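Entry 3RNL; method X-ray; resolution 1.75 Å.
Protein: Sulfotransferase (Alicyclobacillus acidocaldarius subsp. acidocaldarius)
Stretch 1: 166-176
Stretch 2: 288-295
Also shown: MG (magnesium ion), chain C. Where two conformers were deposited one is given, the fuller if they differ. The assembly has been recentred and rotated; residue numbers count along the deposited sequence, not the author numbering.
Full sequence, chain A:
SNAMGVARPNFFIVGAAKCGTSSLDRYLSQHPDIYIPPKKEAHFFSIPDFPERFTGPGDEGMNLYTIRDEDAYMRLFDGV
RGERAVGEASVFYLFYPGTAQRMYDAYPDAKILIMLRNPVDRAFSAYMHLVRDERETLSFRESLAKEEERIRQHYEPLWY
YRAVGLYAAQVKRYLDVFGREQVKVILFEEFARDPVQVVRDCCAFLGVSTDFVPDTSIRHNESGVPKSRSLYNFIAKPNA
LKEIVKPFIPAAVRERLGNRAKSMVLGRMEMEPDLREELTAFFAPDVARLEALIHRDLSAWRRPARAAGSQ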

# COMPACT_ATOMS: atom_id res chain seq x y z
N LEU A 166 -11.50 -0.59 -1.77
CA LEU A 166 -12.28 -1.77 -1.40
C LEU A 166 -11.25 -2.86 -1.13
O LEU A 166 -10.99 -3.74 -1.96
CB LEU A 166 -13.15 -2.15 -2.60
CG LEU A 166 -14.28 -1.17 -2.95
CD1 LEU A 166 -14.85 -1.39 -4.36
CD2 LEU A 166 -15.38 -1.31 -1.90
N TYR A 167 -10.91 -2.97 0.14
CA TYR A 167 -9.73 -3.73 0.52
C TYR A 167 -9.99 -5.22 0.60
O TYR A 167 -9.06 -6.01 0.49
CB TYR A 167 -9.22 -3.32 1.90
CG TYR A 167 -8.84 -1.86 2.09
CD1 TYR A 167 -8.00 -1.21 1.18
CD2 TYR A 167 -9.29 -1.17 3.20
CE1 TYR A 167 -7.63 0.14 1.40
CE2 TYR A 167 -8.95 0.16 3.41
CZ TYR A 167 -8.11 0.81 2.51
OH TYR A 167 -7.77 2.12 2.76
N ALA A 168 -11.24 -5.60 0.86
CA ALA A 168 -11.49 -6.97 1.30
C ALA A 168 -10.96 -7.98 0.29
O ALA A 168 -10.22 -8.91 0.65
CB ALA A 168 -12.98 -7.20 1.55
N ALA A 169 -11.33 -7.83 -0.97
CA ALA A 169 -10.89 -8.81 -1.97
C ALA A 169 -9.38 -8.76 -2.19
O ALA A 169 -8.75 -9.78 -2.51
CB ALA A 169 -11.62 -8.61 -3.30
N GLN A 170 -8.79 -7.57 -2.05
CA GLN A 170 -7.36 -7.40 -2.26
C GLN A 170 -6.59 -8.11 -1.16
O GLN A 170 -5.60 -8.81 -1.42
CB GLN A 170 -6.99 -5.91 -2.24
CG GLN A 170 -7.77 -5.10 -3.29
CD GLN A 170 -7.50 -3.60 -3.17
OE1 GLN A 170 -6.37 -3.19 -2.98
NE2 GLN A 170 -8.55 -2.78 -3.30
N VAL A 171 -7.02 -7.91 0.08
CA VAL A 171 -6.37 -8.58 1.20
C VAL A 171 -6.60 -10.10 1.14
O VAL A 171 -5.67 -10.90 1.38
CB VAL A 171 -6.90 -8.01 2.53
CG1 VAL A 171 -6.37 -8.81 3.72
CG2 VAL A 171 -6.49 -6.51 2.65
N LYS A 172 -7.82 -10.51 0.77
CA LYS A 172 -8.09 -11.95 0.66
C LYS A 172 -7.11 -12.62 -0.30
O LYS A 172 -6.63 -13.72 -0.05
CB LYS A 172 -9.52 -12.22 0.20
CG LYS A 172 -9.81 -13.73 0.07
CD LYS A 172 -11.25 -13.99 -0.35
CE LYS A 172 -11.58 -15.50 -0.31
NZ LYS A 172 -10.99 -16.26 -1.47
N ARG A 173 -6.81 -11.97 -1.41
CA ARG A 173 -5.89 -12.57 -2.39
C ARG A 173 -4.52 -12.84 -1.75
O ARG A 173 -3.93 -13.89 -1.97
CB ARG A 173 -5.77 -11.67 -3.64
CG ARG A 173 -4.87 -12.23 -4.76
CD ARG A 173 -5.35 -13.57 -5.34
NE ARG A 173 -6.79 -13.62 -5.66
CZ ARG A 173 -7.33 -13.18 -6.79
NH1 ARG A 173 -8.65 -13.31 -6.99
NH2 ARG A 173 -6.56 -12.61 -7.72
N TYR A 174 -4.01 -11.89 -0.96
CA TYR A 174 -2.73 -12.12 -0.27
C TYR A 174 -2.83 -13.21 0.79
O TYR A 174 -1.91 -14.03 0.93
CB TYR A 174 -2.17 -10.83 0.34
CG TYR A 174 -1.41 -10.03 -0.69
CD1 TYR A 174 -0.03 -10.22 -0.86
CD2 TYR A 174 -2.07 -9.15 -1.54
CE1 TYR A 174 0.68 -9.50 -1.83
CE2 TYR A 174 -1.36 -8.42 -2.52
CZ TYR A 174 -0.00 -8.61 -2.66
OH TYR A 174 0.69 -7.90 -3.63
N LEU A 175 -3.91 -13.21 1.56
CA LEU A 175 -4.08 -14.27 2.57
C LEU A 175 -4.20 -15.63 1.91
O LEU A 175 -3.66 -16.64 2.43
CB LEU A 175 -5.30 -14.01 3.45
CG LEU A 175 -5.17 -12.77 4.34
CD1 LEU A 175 -6.51 -12.41 4.97
CD2 LEU A 175 -4.14 -13.03 5.41
N ASP A 176 -4.91 -15.70 0.79
CA ASP A 176 -5.03 -16.97 0.08
C ASP A 176 -3.66 -17.44 -0.43
O ASP A 176 -3.29 -18.59 -0.28
CB ASP A 176 -5.97 -16.86 -1.12
CG ASP A 176 -7.42 -16.73 -0.73
OD1 ASP A 176 -7.77 -17.00 0.45
OD2 ASP A 176 -8.24 -16.37 -1.61
MG MG C . -4.08 -20.72 0.23
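Stretch 2 288-295: ARLEALIH

Stretch 2 lies on stretch 1 as a second helix running in nearly the same direction: the N-to-C axes of helix 167-176 and helix 288-294 differ by 23°, with a signed crossing angle of 23°, and approach to 8.7 Å. The helical assignment of stretch 2 rests on phi/psi values near -65/-40 from Ala288 to Leu293 and on bonds such as Leu293 N to Arg289 O (3.2 Å) and Ile294 N to Leu290 O (2.9 Å); at His295 phi turns positive, 62°. No hydrogen bond crosses between the stretches, so the 388 Å² buried between them reflects packing, largely of apolar groups.

Along stretch 1, Tyr167 makes the first contact: its CD2 lies 4.0 Å from CD2 of Leu290, which approaches the ring at its edge, near the ring plane. The backbones draw closest at Ala168, whose CA is 4.6 Å from CA of Leu290. A methyl side chain occupies little space there, and Ala168 CB rests 4.0 Å from Arg289 CB and 4.2 Å from Leu290 CB. Leu293 reaches the same residue from one turn later, its CD1 lying 3.2 Å from Ala168 O. That oxygen also accepts the helical bond from Lys172 N at 2.9 Å.

One turn on, Val171 points toward stretch 2 and touches two residues: its CG2 is 4.1 Å from Leu290 CD1, and its CG1 is 4.0 Å from Ile294 CG2. Lys172 contributes the base of its side chain, with CB 3.8 Å from Leu293 CD1, while its end leads away and NZ forms a salt bridge to Asp176 OD2 at 2.8 Å. The CA atoms of Lys172 and Leu293 are 6.9 Å apart, farther than those of Ala168 and Leu290, so the backbones diverge toward their C-terminal ends. Leu175 closes the contact, its CD1 4.0 Å from Leu293 O.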

# COMPACT_ATOMS: atom_id res chain seq x y z
N ALA A 288 -17.29 -4.75 6.35
CA ALA A 288 -17.79 -5.87 7.14
C ALA A 288 -17.14 -7.18 6.71
O ALA A 288 -16.83 -8.05 7.56
CB ALA A 288 -19.33 -5.96 7.07
N ARG A 289 -16.95 -7.35 5.41
CA ARG A 289 -16.26 -8.53 4.88
C ARG A 289 -14.80 -8.56 5.34
O ARG A 289 -14.26 -9.62 5.67
CB ARG A 289 -16.31 -8.56 3.35
CG ARG A 289 -17.71 -8.82 2.79
CD ARG A 289 -17.67 -9.12 1.28
NE ARG A 289 -17.27 -7.96 0.48
CZ ARG A 289 -18.11 -7.06 -0.02
NH1 ARG A 289 -19.42 -7.18 0.19
NH2 ARG A 289 -17.66 -6.05 -0.74
N LEU A 290 -14.17 -7.40 5.34
CA LEU A 290 -12.78 -7.28 5.75
C LEU A 290 -12.60 -7.66 7.22
O LEU A 290 -11.62 -8.33 7.57
CB LEU A 290 -12.28 -5.85 5.48
CG LEU A 290 -10.84 -5.50 5.88
CD1 LEU A 290 -9.87 -6.30 5.02
CD2 LEU A 290 -10.59 -3.98 5.71
N GLU A 291 -13.52 -7.22 8.09
CA GLU A 291 -13.44 -7.55 9.52
C GLU A 291 -13.31 -9.06 9.72
O GLU A 291 -12.47 -9.54 10.50
CB GLU A 291 -14.69 -7.07 10.27
CG GLU A 291 -14.77 -5.56 10.42
CD GLU A 291 -16.00 -5.12 11.21
OE1 GLU A 291 -17.06 -5.79 11.12
OE2 GLU A 291 -15.90 -4.10 11.92
N ALA A 292 -14.15 -9.80 9.02
CA ALA A 292 -14.14 -11.26 9.13
C ALA A 292 -12.84 -11.86 8.57
O ALA A 292 -12.36 -12.89 9.07
CB ALA A 292 -15.34 -11.86 8.42
N LEU A 293 -12.30 -11.24 7.53
CA LEU A 293 -11.06 -11.73 6.93
C LEU A 293 -9.86 -11.56 7.85
O LEU A 293 -9.06 -12.48 8.02
CB LEU A 293 -10.76 -11.02 5.60
CG LEU A 293 -11.50 -11.50 4.35
CD1 LEU A 293 -11.27 -10.55 3.18
CD2 LEU A 293 -11.08 -12.92 3.98
N ILE A 294 -9.72 -10.37 8.43
CA ILE A 294 -8.55 -10.05 9.25
C ILE A 294 -8.75 -10.25 10.75
O ILE A 294 -7.87 -9.94 11.54
CB ILE A 294 -8.01 -8.62 8.97
CG1 ILE A 294 -8.99 -7.55 9.46
CG2 ILE A 294 -7.74 -8.44 7.46
CD1 ILE A 294 -8.43 -6.12 9.36
N HIS A 295 -9.93 -10.75 11.13
CA HIS A 295 -10.20 -11.11 12.52
C HIS A 295 -10.13 -9.95 13.48
O HIS A 295 -9.67 -10.12 14.61
CB HIS A 295 -9.21 -12.17 13.01
CG HIS A 295 -9.24 -13.43 12.21
ND1 HIS A 295 -8.31 -14.44 12.38
CD2 HIS A 295 -10.08 -13.85 11.24
CE1 HIS A 295 -8.59 -15.43 11.55
NE2 HIS A 295 -9.65 -15.10 10.84
O HOH W 1 -5.91 -20.47 1.07
O HOH W 2 -2.50 -21.00 -1.29
O HOH W 3 -5.39 -20.48 -1.94
O HOH W 4 -2.38 -20.72 1.99